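Local coordinates for protein ribonucleoside-diphosphate reductase subunit beta (PDB 2RCC) that is the iron-binding small subunit of a class I ribonucleotide reductase, which probably makes deoxyribonucleotides for DNA synthesis from the corresponding ribonucleotides, at residues Thr20-Gly25 against Val36-Ala41; Phe56-Ser61 against Thr209-Asn214; Lys80-Leu85 against Ser127-Ser132; Ser113-Gln118 against Val224-Asn229; Thr248-Thr253 against Leu296-Pro301. All coordinates share one frame; numbering follows the deposited sequence.

Starting at the N terminus, contact 1 closes a short loop, bringing 20-25 back against 36-41 just before helix 41-50. Contact 2 then opens at 56-61 and closes on helix 207-237, and contact 3, which pairs helix 72-87 with helix 106-133, is nested inside it. Contact 4 joins helix 106-133 to helix 207-237 and crosses both contacts 2 and 3. Contact 5 follows in series, laying the loop after helix 278-295 on helix 244-268. Contacts 2 and 3 touch each other, and contact 4 touches both contact 1, through Trp40, and contact 5, through Leu296; these two touching groups are linked by the shared helices 106-133 and 207-237.

Contact 1: Thr20-Gly25 against Val36-Ala41; sequences TGILNG and VRFSWA
With chi1 at -66°, Ile22 holds CG1 anti to its carbonyl carbon and so brings it to the edge of the Phe38 ring. CG1 lies near the ring plane, 3.7 Å from Phe38 CZ, and the two side chains meet at about a right angle. Arg37 takes a different path: extended from CG to NE, with chi1 178°, it lays one face of its guanidinium over the peptide between Thr20 and Gly21. Its NH1 comes within 3.3 Å of Thr20 C, and Gly21 N sits 3.6 Å above the guanidinium plane, toward the rim. No hydrogen bond spans the two segments here; NH1 is hydrogen-bonded instead to Ser19 O, just ahead of the first segment. Both segments are irregular chain up to the start of helix 41-50, and they cover one end of the ferritin-like helical bundle, where Ile22 and Phe38 both rest on Glu233 of helix 207-237. With only a methyl group at Ile22, as in an alanine, a gap would probably open between the Phe38 edge and Leu108 of helix 106-133, leaving the ring freer to shift. One face of the Phe38 ring is covered from within its own segment, Arg37 CG standing 3.9 Å above the plane, over its centre. The backbone of Ile22 is held separately, its N bonding to Glu237 OE1.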
# COMPACT_ATOMS: atom_id res chain seq x y z
N THR A 20 13.05 16.35 5.49
CA THR A 20 13.35 17.35 6.50
C THR A 20 12.15 17.61 7.43
O THR A 20 12.22 18.49 8.27
CB THR A 20 13.70 18.70 5.88
OG1 THR A 20 12.55 19.21 5.19
CG2 THR A 20 14.90 18.57 4.92
N GLY A 21 11.05 16.87 7.31
CA GLY A 21 9.92 17.13 8.18
C GLY A 21 8.74 16.30 7.76
O GLY A 21 8.56 16.05 6.58
N ILE A 22 7.93 15.89 8.72
CA ILE A 22 6.76 15.04 8.49
C ILE A 22 5.62 15.76 7.75
O ILE A 22 4.96 15.16 6.92
CB ILE A 22 6.21 14.46 9.87
CG1 ILE A 22 7.21 13.50 10.50
CG2 ILE A 22 4.90 13.70 9.69
CD1 ILE A 22 6.79 13.13 11.95
N LEU A 23 5.39 17.04 8.08
CA LEU A 23 4.38 17.87 7.44
C LEU A 23 5.03 19.16 6.99
O LEU A 23 5.85 19.70 7.72
CB LEU A 23 3.23 18.18 8.40
CG LEU A 23 2.42 17.06 9.02
CD1 LEU A 23 1.47 17.63 10.10
CD2 LEU A 23 1.66 16.24 7.97
N ASN A 24 4.68 19.66 5.82
CA ASN A 24 5.30 20.85 5.27
C ASN A 24 6.85 20.78 5.22
O ASN A 24 7.50 21.79 5.33
CB ASN A 24 4.77 22.13 5.97
CG ASN A 24 3.39 22.54 5.48
OD1 ASN A 24 2.92 22.06 4.43
ND2 ASN A 24 2.76 23.47 6.19
N GLY A 25 7.42 19.59 4.98
CA GLY A 25 8.86 19.44 4.85
C GLY A 25 9.23 19.38 3.39
O GLY A 25 8.40 19.60 2.51
N VAL A 36 16.84 7.40 5.23
CA VAL A 36 15.52 7.94 5.63
C VAL A 36 15.66 8.78 6.90
O VAL A 36 16.68 8.75 7.60
CB VAL A 36 14.42 6.85 5.76
CG1 VAL A 36 14.26 6.02 4.41
CG2 VAL A 36 14.67 5.90 6.92
N ARG A 37 14.64 9.58 7.17
CA ARG A 37 14.68 10.48 8.31
C ARG A 37 14.63 9.78 9.65
O ARG A 37 15.33 10.19 10.57
CB ARG A 37 13.55 11.49 8.20
CG ARG A 37 13.46 12.45 9.35
CD ARG A 37 12.31 13.37 9.17
NE ARG A 37 12.23 14.36 10.24
CZ ARG A 37 12.98 15.46 10.33
NH1 ARG A 37 13.92 15.74 9.44
NH2 ARG A 37 12.82 16.28 11.35
N PHE A 38 13.79 8.76 9.79
CA PHE A 38 13.63 8.02 11.05
C PHE A 38 14.26 6.64 11.03
O PHE A 38 13.92 5.78 10.18
CB PHE A 38 12.13 7.91 11.36
CG PHE A 38 11.46 9.24 11.50
CD1 PHE A 38 11.79 10.09 12.54
CD2 PHE A 38 10.52 9.66 10.57
CE1 PHE A 38 11.20 11.37 12.65
CE2 PHE A 38 9.95 10.91 10.66
CZ PHE A 38 10.27 11.77 11.72
N SER A 39 15.13 6.40 11.99
CA SER A 39 15.84 5.12 12.12
C SER A 39 14.94 3.93 12.46
O SER A 39 15.35 2.78 12.32
CB SER A 39 16.99 5.25 13.11
OG SER A 39 16.49 5.61 14.39
N TRP A 40 13.71 4.19 12.90
CA TRP A 40 12.72 3.15 13.14
C TRP A 40 11.86 2.78 11.92
O TRP A 40 11.16 1.76 11.98
CB TRP A 40 11.76 3.55 14.29
CG TRP A 40 11.14 4.88 14.20
CD1 TRP A 40 11.58 5.97 14.83
CD2 TRP A 40 9.96 5.28 13.48
NE1 TRP A 40 10.79 7.04 14.55
CE2 TRP A 40 9.77 6.65 13.74
CE3 TRP A 40 9.06 4.63 12.62
CZ2 TRP A 40 8.72 7.38 13.17
CZ3 TRP A 40 8.01 5.35 12.07
CH2 TRP A 40 7.86 6.72 12.33
N ALA A 41 11.93 3.55 10.83
CA ALA A 41 11.04 3.29 9.67
C ALA A 41 11.40 2.02 8.93
O ALA A 41 10.51 1.26 8.63
CB ALA A 41 11.02 4.49 8.67

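Contact 2: Phe56-Ser61 against Thr209-Asn214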
# COMPACT_ATOMS: atom_id res chain seq x y z
N PHE A 56 -6.25 -17.23 3.03
CA PHE A 56 -6.27 -18.46 2.28
C PHE A 56 -5.40 -19.56 2.86
O PHE A 56 -5.54 -20.70 2.45
CB PHE A 56 -5.93 -18.19 0.79
CG PHE A 56 -6.88 -17.22 0.14
CD1 PHE A 56 -8.15 -17.62 -0.21
CD2 PHE A 56 -6.52 -15.89 -0.06
CE1 PHE A 56 -9.06 -16.71 -0.80
CE2 PHE A 56 -7.41 -14.99 -0.64
CZ PHE A 56 -8.69 -15.41 -1.01
N GLU A 57 -4.50 -19.23 3.78
CA GLU A 57 -3.68 -20.20 4.46
C GLU A 57 -4.43 -20.82 5.68
O GLU A 57 -3.93 -21.76 6.27
CB GLU A 57 -2.35 -19.53 4.91
CG GLU A 57 -2.40 -18.67 6.22
CD GLU A 57 -1.18 -17.74 6.44
OE1 GLU A 57 -0.75 -17.00 5.50
OE2 GLU A 57 -0.67 -17.73 7.58
N ILE A 58 -5.62 -20.29 6.02
CA ILE A 58 -6.39 -20.74 7.19
C ILE A 58 -7.62 -21.56 6.78
O ILE A 58 -8.50 -21.07 6.06
CB ILE A 58 -6.77 -19.52 8.04
CG1 ILE A 58 -5.49 -18.94 8.66
CG2 ILE A 58 -7.78 -19.91 9.13
CD1 ILE A 58 -5.67 -17.64 9.31
N ASN A 59 -7.67 -22.81 7.22
CA ASN A 59 -8.76 -23.70 6.87
C ASN A 59 -9.90 -23.54 7.88
O ASN A 59 -9.69 -23.74 9.07
CB ASN A 59 -8.25 -25.14 6.85
CG ASN A 59 -9.27 -26.13 6.28
OD1 ASN A 59 -10.45 -26.13 6.64
ND2 ASN A 59 -8.81 -26.99 5.39
N MSE A 60 -11.10 -23.26 7.38
CA MSE A 60 -12.26 -22.99 8.23
C MSE A 60 -13.22 -24.18 8.47
O MSE A 60 -14.27 -23.99 9.09
CB MSE A 60 -13.03 -21.81 7.63
CG MSE A 60 -12.33 -20.44 7.78
SE MSE A 60 -12.32 -19.85 9.57
CE MSE A 60 -14.18 -19.81 9.94
N SER A 61 -12.85 -25.38 8.02
CA SER A 61 -13.71 -26.56 8.13
C SER A 61 -14.12 -26.92 9.52
O SER A 61 -15.29 -27.22 9.73
CB SER A 61 -13.01 -27.79 7.56
OG SER A 61 -12.52 -27.49 6.28
N THR A 209 -10.89 -18.90 13.36
CA THR A 209 -11.37 -17.51 13.35
C THR A 209 -10.54 -16.64 14.29
O THR A 209 -10.08 -15.58 13.91
CB THR A 209 -12.84 -17.43 13.78
OG1 THR A 209 -13.66 -18.18 12.88
CG2 THR A 209 -13.30 -15.95 13.88
N SER A 210 -10.32 -17.12 15.51
CA SER A 210 -9.50 -16.44 16.50
C SER A 210 -8.04 -16.19 16.05
O SER A 210 -7.44 -15.15 16.36
CB SER A 210 -9.51 -17.28 17.78
OG SER A 210 -8.70 -16.68 18.74
N THR A 211 -7.48 -17.16 15.34
CA THR A 211 -6.17 -17.06 14.73
C THR A 211 -6.10 -15.90 13.73
O THR A 211 -5.17 -15.09 13.80
CB THR A 211 -5.79 -18.34 13.96
OG1 THR A 211 -5.69 -19.46 14.87
CG2 THR A 211 -4.48 -18.13 13.23
N MSE A 212 -7.11 -15.77 12.88
CA MSE A 212 -7.12 -14.68 11.89
C MSE A 212 -7.32 -13.33 12.57
O MSE A 212 -6.66 -12.36 12.22
CB MSE A 212 -8.19 -14.93 10.82
CG MSE A 212 -7.69 -14.66 9.34
SE MSE A 212 -8.80 -15.72 8.31
CE MSE A 212 -10.32 -14.61 8.75
N ILE A 213 -8.20 -13.29 13.57
CA ILE A 213 -8.38 -12.10 14.41
C ILE A 213 -7.05 -11.68 15.06
O ILE A 213 -6.73 -10.50 15.12
CB ILE A 213 -9.44 -12.33 15.53
CG1 ILE A 213 -10.84 -12.53 14.95
CG2 ILE A 213 -9.48 -11.15 16.51
CD1 ILE A 213 -11.45 -11.32 14.24
N ASN A 214 -6.30 -12.66 15.54
CA ASN A 214 -5.02 -12.41 16.17
C ASN A 214 -3.99 -11.90 15.18
O ASN A 214 -3.22 -11.02 15.52
CB ASN A 214 -4.54 -13.67 16.87
CG ASN A 214 -3.47 -13.39 17.91
OD1 ASN A 214 -2.40 -13.99 17.86
ND2 ASN A 214 -3.73 -12.46 18.84
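The selenomethionine side chain of Met60 reaches from the loop 56-61 to Thr209 on helix 207-237. From CB, the chain turns to CG, which packs against Ser132 and the ring of Tyr128, both on helix 106-133. Bends of similar sense at chi2 (-70°) and chi3 (-58°) then curl the end toward Thr209. The selenium of Met60, SE, lies 3.9 Å from Thr209 OG1, and the terminal methyl, Met60 CE, closes to 3.4 Å from the same Thr209 OG1. The approach is a van der Waals one; the hydroxyl is hydrogen-bonded to Asp63 OD2, on the helix that Met60 itself precedes. Met60 occupies the N-cap position of that helix, 61-66, and just before it Asn59 OD1 accepts from Ser61 N at 2.9 Å, an Asx turn that leads the chain into the first turn. The arrangement thus seats the start of helix 61-66 against one of the long helices of the ferritin-like bundle. The apolar part of the contact belongs to Ile58, through a single atom: its CD1 packs 3.6 Å from Met212 CG, close to the selenium as well, while Thr211 CG2 is a looser neighbour of Ile58 CD1. The Ile58 carbonyl is fixed by a probable hydrogen bond with the hydroxyl of Tyr128. Met212 also touches Trp53 and Ser125, and its side chain comes about 6 Å from that of Tyr126, the active-site tyrosine inferred from relatives.

Contact 3: Lys80-Leu85 against Ser127-Ser132; sequences KIIGLL and SYVLSS
Segments 80-85 and 127-132 cross with their helix directions 135° apart and their axes 9.2 Å from each other at closest, Ile82 and Leu130 having the nearest alpha carbons. Ile82 is the residue that fills the crossing, and its two branches go to different partners. Its chi1 of -152° swings CG1 over to Val129, where it lies 3.8 Å from CG1 of that residue, the side chains meeting at roughly a right angle. The same turn puts CG2 between the backbone N and the carbonyl carbon and presses it against Leu130, 3.5 Å from CD1, tighter than usual for two carbons. The other Leu130 methyl, CD2, rests on the bare backbone of Gly83, 4.1 Å from its CA. Val129 CG1 and Leu130 CD1 would probably lose their mate were a glycine in place of Ile82, and a gap would open close to the presumed active-site residue Tyr126. Three further helices touch this crossing: Ile82 also meets Phe197 of helix 191-202, Leu130 packs on Gln139 and Phe143 of helix 136-147, and Val129 lies against Thr209 of helix 207-237.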
# COMPACT_ATOMS: atom_id res chain seq x y z
N LYS A 80 -23.23 -11.16 14.41
CA LYS A 80 -23.32 -9.71 14.54
C LYS A 80 -21.96 -9.04 14.49
O LYS A 80 -21.78 -8.07 13.76
CB LYS A 80 -24.04 -9.29 15.82
CG LYS A 80 -25.52 -9.50 15.79
CD LYS A 80 -26.11 -9.39 17.17
CE LYS A 80 -27.60 -9.75 17.16
NZ LYS A 80 -28.46 -8.77 16.46
N ILE A 81 -20.99 -9.60 15.21
CA ILE A 81 -19.65 -9.02 15.28
C ILE A 81 -18.86 -9.22 13.96
O ILE A 81 -18.34 -8.24 13.39
CB ILE A 81 -18.86 -9.52 16.51
CG1 ILE A 81 -19.56 -9.10 17.82
CG2 ILE A 81 -17.46 -8.93 16.53
CD1 ILE A 81 -19.08 -9.94 19.01
N ILE A 82 -18.78 -10.46 13.47
CA ILE A 82 -18.07 -10.72 12.21
C ILE A 82 -18.77 -9.99 11.05
O ILE A 82 -18.08 -9.40 10.22
CB ILE A 82 -17.83 -12.26 11.93
CG1 ILE A 82 -16.58 -12.43 11.09
CG2 ILE A 82 -19.09 -12.99 11.34
CD1 ILE A 82 -15.28 -12.18 11.93
N GLY A 83 -20.12 -9.98 11.06
CA GLY A 83 -20.94 -9.27 10.08
C GLY A 83 -20.64 -7.77 10.04
O GLY A 83 -20.47 -7.20 8.96
N LEU A 84 -20.55 -7.13 11.21
CA LEU A 84 -20.23 -5.71 11.32
C LEU A 84 -18.83 -5.44 10.79
O LEU A 84 -18.62 -4.50 10.02
CB LEU A 84 -20.30 -5.23 12.77
CG LEU A 84 -20.06 -3.73 12.97
CD1 LEU A 84 -20.97 -2.86 12.09
CD2 LEU A 84 -20.19 -3.37 14.39
N LEU A 85 -17.87 -6.25 11.26
CA LEU A 85 -16.48 -6.13 10.80
C LEU A 85 -16.37 -6.27 9.27
O LEU A 85 -15.64 -5.50 8.64
CB LEU A 85 -15.57 -7.15 11.51
CG LEU A 85 -15.33 -6.84 13.00
CD1 LEU A 85 -14.68 -8.02 13.71
CD2 LEU A 85 -14.51 -5.59 13.17
N SER A 127 -14.90 -11.19 5.55
CA SER A 127 -15.81 -11.82 4.59
C SER A 127 -15.58 -13.30 4.45
O SER A 127 -16.51 -14.05 4.32
CB SER A 127 -15.69 -11.20 3.19
OG SER A 127 -16.12 -9.86 3.26
N TYR A 128 -14.32 -13.69 4.40
CA TYR A 128 -13.91 -15.09 4.30
C TYR A 128 -14.44 -15.96 5.47
O TYR A 128 -14.89 -17.10 5.26
CB TYR A 128 -12.38 -15.11 4.21
CG TYR A 128 -11.69 -16.45 4.09
CD1 TYR A 128 -11.30 -16.95 2.84
CD2 TYR A 128 -11.33 -17.16 5.23
CE1 TYR A 128 -10.62 -18.17 2.74
CE2 TYR A 128 -10.67 -18.38 5.14
CZ TYR A 128 -10.30 -18.88 3.90
OH TYR A 128 -9.60 -20.08 3.83
N VAL A 129 -14.36 -15.43 6.69
CA VAL A 129 -14.90 -16.09 7.86
C VAL A 129 -16.44 -16.20 7.72
O VAL A 129 -17.00 -17.29 7.82
CB VAL A 129 -14.52 -15.35 9.18
CG1 VAL A 129 -15.30 -15.90 10.40
CG2 VAL A 129 -13.02 -15.42 9.44
N LEU A 130 -17.10 -15.09 7.44
CA LEU A 130 -18.56 -15.08 7.32
C LEU A 130 -19.07 -16.04 6.21
O LEU A 130 -19.98 -16.86 6.45
CB LEU A 130 -19.04 -13.64 7.14
CG LEU A 130 -20.53 -13.34 7.24
CD1 LEU A 130 -21.08 -13.76 8.59
CD2 LEU A 130 -20.82 -11.88 6.95
N SER A 131 -18.42 -16.03 5.05
CA SER A 131 -18.82 -16.88 3.93
C SER A 131 -18.50 -18.36 4.14
O SER A 131 -19.05 -19.20 3.45
CB SER A 131 -18.19 -16.39 2.62
OG SER A 131 -16.79 -16.47 2.68
N SER A 132 -17.63 -18.69 5.09
CA SER A 132 -17.32 -20.11 5.43
C SER A 132 -18.38 -20.71 6.37
O SER A 132 -18.47 -21.94 6.53
CB SER A 132 -15.96 -20.22 6.14
OG SER A 132 -14.92 -19.66 5.36

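Contact 4: Ser113-Gln118 against Val224-Asn229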
# COMPACT_ATOMS: atom_id res chain seq x y z
N SER A 113 1.01 3.02 2.43
CA SER A 113 0.62 2.10 1.36
C SER A 113 0.54 0.65 1.90
O SER A 113 -0.42 -0.06 1.62
CB SER A 113 1.57 2.21 0.15
OG SER A 113 1.31 1.23 -0.80
N VAL A 114 1.55 0.23 2.66
CA VAL A 114 1.57 -1.09 3.26
C VAL A 114 0.36 -1.21 4.22
O VAL A 114 -0.34 -2.19 4.15
CB VAL A 114 2.91 -1.39 4.02
CG1 VAL A 114 2.83 -2.75 4.74
CG2 VAL A 114 4.12 -1.26 3.09
N LEU A 115 0.04 -0.17 4.99
CA LEU A 115 -1.12 -0.21 5.91
C LEU A 115 -2.44 -0.40 5.17
O LEU A 115 -3.32 -1.15 5.60
CB LEU A 115 -1.29 1.07 6.79
CG LEU A 115 -0.70 1.03 8.19
CD1 LEU A 115 0.80 0.86 8.13
CD2 LEU A 115 -1.07 2.22 9.06
N SER A 116 -2.61 0.36 4.10
CA SER A 116 -3.83 0.33 3.30
C SER A 116 -4.09 -1.08 2.73
O SER A 116 -5.22 -1.58 2.75
CB SER A 116 -3.72 1.34 2.19
OG SER A 116 -5.00 1.50 1.59
N PHE A 117 -3.05 -1.66 2.17
CA PHE A 117 -3.06 -3.03 1.70
C PHE A 117 -3.47 -4.04 2.82
O PHE A 117 -4.34 -4.90 2.62
CB PHE A 117 -1.71 -3.36 1.10
CG PHE A 117 -1.47 -4.81 0.95
CD1 PHE A 117 -2.17 -5.54 -0.00
CD2 PHE A 117 -0.65 -5.47 1.82
CE1 PHE A 117 -2.01 -6.93 -0.09
CE2 PHE A 117 -0.47 -6.83 1.72
CZ PHE A 117 -1.16 -7.55 0.76
N GLN A 118 -2.85 -3.90 3.99
CA GLN A 118 -3.19 -4.75 5.14
C GLN A 118 -4.67 -4.59 5.47
O GLN A 118 -5.34 -5.58 5.71
CB GLN A 118 -2.30 -4.42 6.38
CG GLN A 118 -0.82 -4.86 6.16
CD GLN A 118 0.02 -4.85 7.43
OE1 GLN A 118 -0.24 -4.10 8.34
NE2 GLN A 118 1.07 -5.65 7.45
N VAL A 224 -0.49 1.01 15.28
CA VAL A 224 -0.50 1.91 16.45
C VAL A 224 0.92 2.42 16.77
O VAL A 224 1.09 3.56 17.09
CB VAL A 224 -1.07 1.22 17.73
CG1 VAL A 224 -0.91 2.12 18.95
CG2 VAL A 224 -2.55 0.86 17.52
N TYR A 225 1.93 1.55 16.67
CA TYR A 225 3.31 1.94 16.86
C TYR A 225 3.68 3.07 15.86
O TYR A 225 4.24 4.08 16.27
CB TYR A 225 4.23 0.72 16.74
CG TYR A 225 5.71 1.00 16.73
CD1 TYR A 225 6.43 1.16 17.92
CD2 TYR A 225 6.40 1.07 15.53
CE1 TYR A 225 7.78 1.42 17.89
CE2 TYR A 225 7.73 1.33 15.51
CZ TYR A 225 8.42 1.50 16.67
OH TYR A 225 9.76 1.72 16.56
N LEU A 226 3.30 2.92 14.60
CA LEU A 226 3.55 3.94 13.59
C LEU A 226 2.86 5.27 13.96
O LEU A 226 3.49 6.34 13.97
CB LEU A 226 3.06 3.49 12.22
CG LEU A 226 3.20 4.49 11.05
CD1 LEU A 226 4.62 4.96 10.88
CD2 LEU A 226 2.62 3.89 9.79
N PHE A 227 1.57 5.19 14.22
CA PHE A 227 0.82 6.42 14.56
C PHE A 227 1.30 7.12 15.84
O PHE A 227 1.33 8.34 15.89
CB PHE A 227 -0.68 6.13 14.64
CG PHE A 227 -1.29 5.63 13.34
CD1 PHE A 227 -1.12 6.33 12.16
CD2 PHE A 227 -2.15 4.50 13.35
CE1 PHE A 227 -1.72 5.88 10.98
CE2 PHE A 227 -2.73 4.06 12.18
CZ PHE A 227 -2.52 4.74 11.00
N THR A 228 1.62 6.36 16.88
CA THR A 228 2.12 6.97 18.12
C THR A 228 3.51 7.60 17.95
O THR A 228 3.82 8.65 18.55
CB THR A 228 2.03 6.00 19.34
OG1 THR A 228 2.86 4.87 19.14
CG2 THR A 228 0.62 5.53 19.54
N ASN A 229 4.35 7.00 17.11
CA ASN A 229 5.64 7.56 16.77
C ASN A 229 5.45 8.88 16.02
O ASN A 229 6.09 9.87 16.36
CB ASN A 229 6.48 6.61 15.91
CG ASN A 229 7.23 5.54 16.71
OD1 ASN A 229 7.18 5.49 17.91
ND2 ASN A 229 7.94 4.70 16.01
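Apolar contacts join helices 106-133 and 207-237 here, and Leu115 supplies all of them from the first helix. The backbones stay well apart, the nearest alpha carbons, Leu115 and Leu226, being 9.9 Å from each other, so the side-chain ends, leucine methyls and the Phe227 ring, span the distance. Leu115 CD1 lies 3.9 Å from Leu226 CD2. Its other methyl, CD2, meets the far end of Phe227 obliquely, 3.5 Å from CZ, the two side chains arriving from opposite directions. The Leu115 chi1 of -96° is off a staggered value, a twist that accompanies this division of its methyls between two partners. Both helices belong to the ferritin-like bundle that, by similarity, carries the di-iron site: Glu119 and His122 lie on the first, Glu220 and His223 on the second. The side chains of Leu115 and His223 are about 4 Å apart, and Phe227 is equally near Glu186, another probable iron ligand. Of the polar groups near by, Gln118 OE1 is hydrogen-bonded to His223 NE2, while Asn229 ND2 packs over one face of the Tyr225 ring, toward the rim. At the subunit interface, Phe117 stacks on Phe117 of the second subunit.

Contact 5: Thr248-Thr253 against Leu296-Pro301; sequences TFVKTT and LGMEKP
Leu296 touches helix 244-268 through CD1, which lies 3.8 Å from Val250 CG1. The next residue, Gly297, leaves helical geometry with a positive phi of 74°, ending helix 278-295 in a Schellman motif that turns the chain across helix 244-268. Met298, a selenomethionine, then brings its CG to the same Val250 methyl, CG1, at 3.7 Å, with the two side chains at about a right angle. Val250 can serve both because a chi1 of 172° places CG1 anti to the backbone N, on the side of the loop. Pro301 completes the run, its CB 3.7 Å from Lys251 CG, with the aliphatic part of the lysine and the proline ring sliding past each other in opposite directions. Met298 and Lys251 are each modelled in two conformers, so their contacts hold for one of the two positions. The segment packs against three helices: Leu296 and Met298 also rest on Phe231 of helix 207-237, Pro301 on Asn290 and Ala293 of helix 278-295, and again on Met255 of helix 244-268.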
# COMPACT_ATOMS: atom_id res chain seq x y z
N THR A 248 -5.29 17.46 27.30
CA THR A 248 -6.74 17.42 27.54
C THR A 248 -7.48 16.80 26.36
O THR A 248 -8.34 15.94 26.56
CB THR A 248 -7.30 18.83 27.83
OG1 THR A 248 -6.68 19.34 29.01
CG2 THR A 248 -8.80 18.78 28.07
N PHE A 249 -7.16 17.23 25.15
CA PHE A 249 -7.73 16.61 23.93
C PHE A 249 -7.57 15.07 23.86
O PHE A 249 -8.53 14.32 23.58
CB PHE A 249 -7.12 17.22 22.65
CG PHE A 249 -7.59 16.54 21.38
CD1 PHE A 249 -8.81 16.89 20.82
CD2 PHE A 249 -6.85 15.53 20.79
CE1 PHE A 249 -9.28 16.27 19.69
CE2 PHE A 249 -7.32 14.89 19.64
CZ PHE A 249 -8.52 15.27 19.09
N VAL A 250 -6.35 14.58 24.09
CA VAL A 250 -6.06 13.15 24.07
C VAL A 250 -6.83 12.42 25.18
O VAL A 250 -7.46 11.40 24.94
CB VAL A 250 -4.54 12.89 24.16
CG1 VAL A 250 -4.22 11.40 24.33
CG2 VAL A 250 -3.87 13.43 22.91
N LYS A 251 -6.83 12.98 26.38
CA LYS A 251 -7.51 12.35 27.52
C LYS A 251 -9.03 12.28 27.23
O LYS A 251 -9.62 11.23 27.31
CB LYS A 251 -7.19 13.11 28.83
CG LYS A 251 -7.34 12.25 30.08
CD LYS A 251 -6.87 12.94 31.37
CE LYS A 251 -7.79 14.08 31.80
NZ LYS A 251 -7.56 14.50 33.23
N THR A 252 -9.62 13.40 26.85
CA THR A 252 -11.03 13.49 26.52
C THR A 252 -11.46 12.56 25.38
O THR A 252 -12.49 11.85 25.48
CB THR A 252 -11.37 14.95 26.15
OG1 THR A 252 -11.22 15.74 27.32
CG2 THR A 252 -12.81 15.07 25.66
N THR A 253 -10.67 12.54 24.30
CA THR A 253 -10.96 11.72 23.13
C THR A 253 -10.87 10.23 23.46
O THR A 253 -11.75 9.46 23.07
CB THR A 253 -10.08 12.14 21.94
OG1 THR A 253 -10.25 13.55 21.75
CG2 THR A 253 -10.49 11.39 20.67
N LEU A 296 1.25 7.33 23.64
CA LEU A 296 1.31 8.70 23.11
C LEU A 296 2.15 9.69 23.98
O LEU A 296 2.29 10.86 23.63
CB LEU A 296 -0.12 9.24 22.96
CG LEU A 296 -0.99 8.58 21.88
CD1 LEU A 296 -2.50 8.84 22.08
CD2 LEU A 296 -0.56 9.06 20.54
N GLY A 297 2.71 9.21 25.09
CA GLY A 297 3.47 10.02 26.02
C GLY A 297 2.56 10.91 26.84
O GLY A 297 3.04 11.90 27.41
N MSE A 298 1.28 10.52 26.97
CA MSE A 298 0.25 11.27 27.69
C MSE A 298 -0.10 10.65 29.01
O MSE A 298 0.30 9.53 29.29
CB MSE A 298 -1.02 11.35 26.81
CG MSE A 298 -0.81 12.20 25.60
SE MSE A 298 -0.58 13.93 26.35
CE MSE A 298 0.27 14.85 24.86
N GLU A 299 -0.84 11.38 29.85
CA GLU A 299 -1.25 10.88 31.18
C GLU A 299 -2.47 9.95 31.04
O GLU A 299 -3.33 10.18 30.19
CB GLU A 299 -1.54 12.04 32.17
N LYS A 300 -2.52 8.92 31.89
CA LYS A 300 -3.59 7.92 31.86
C LYS A 300 -4.94 8.53 32.20
O LYS A 300 -5.05 9.14 33.25
CB LYS A 300 -3.30 6.82 32.89
CG LYS A 300 -2.11 5.98 32.58
CD LYS A 300 -1.96 4.88 33.60
CE LYS A 300 -0.81 3.94 33.23
NZ LYS A 300 -0.54 2.92 34.27
N PRO A 301 -5.97 8.39 31.33
CA PRO A 301 -7.29 8.91 31.75
C PRO A 301 -7.91 8.22 32.98
O PRO A 301 -8.68 8.85 33.70
CB PRO A 301 -8.18 8.69 30.51
CG PRO A 301 -7.42 7.76 29.60
CD PRO A 301 -5.99 7.82 29.97
O HOH W 1 -6.39 11.93 34.74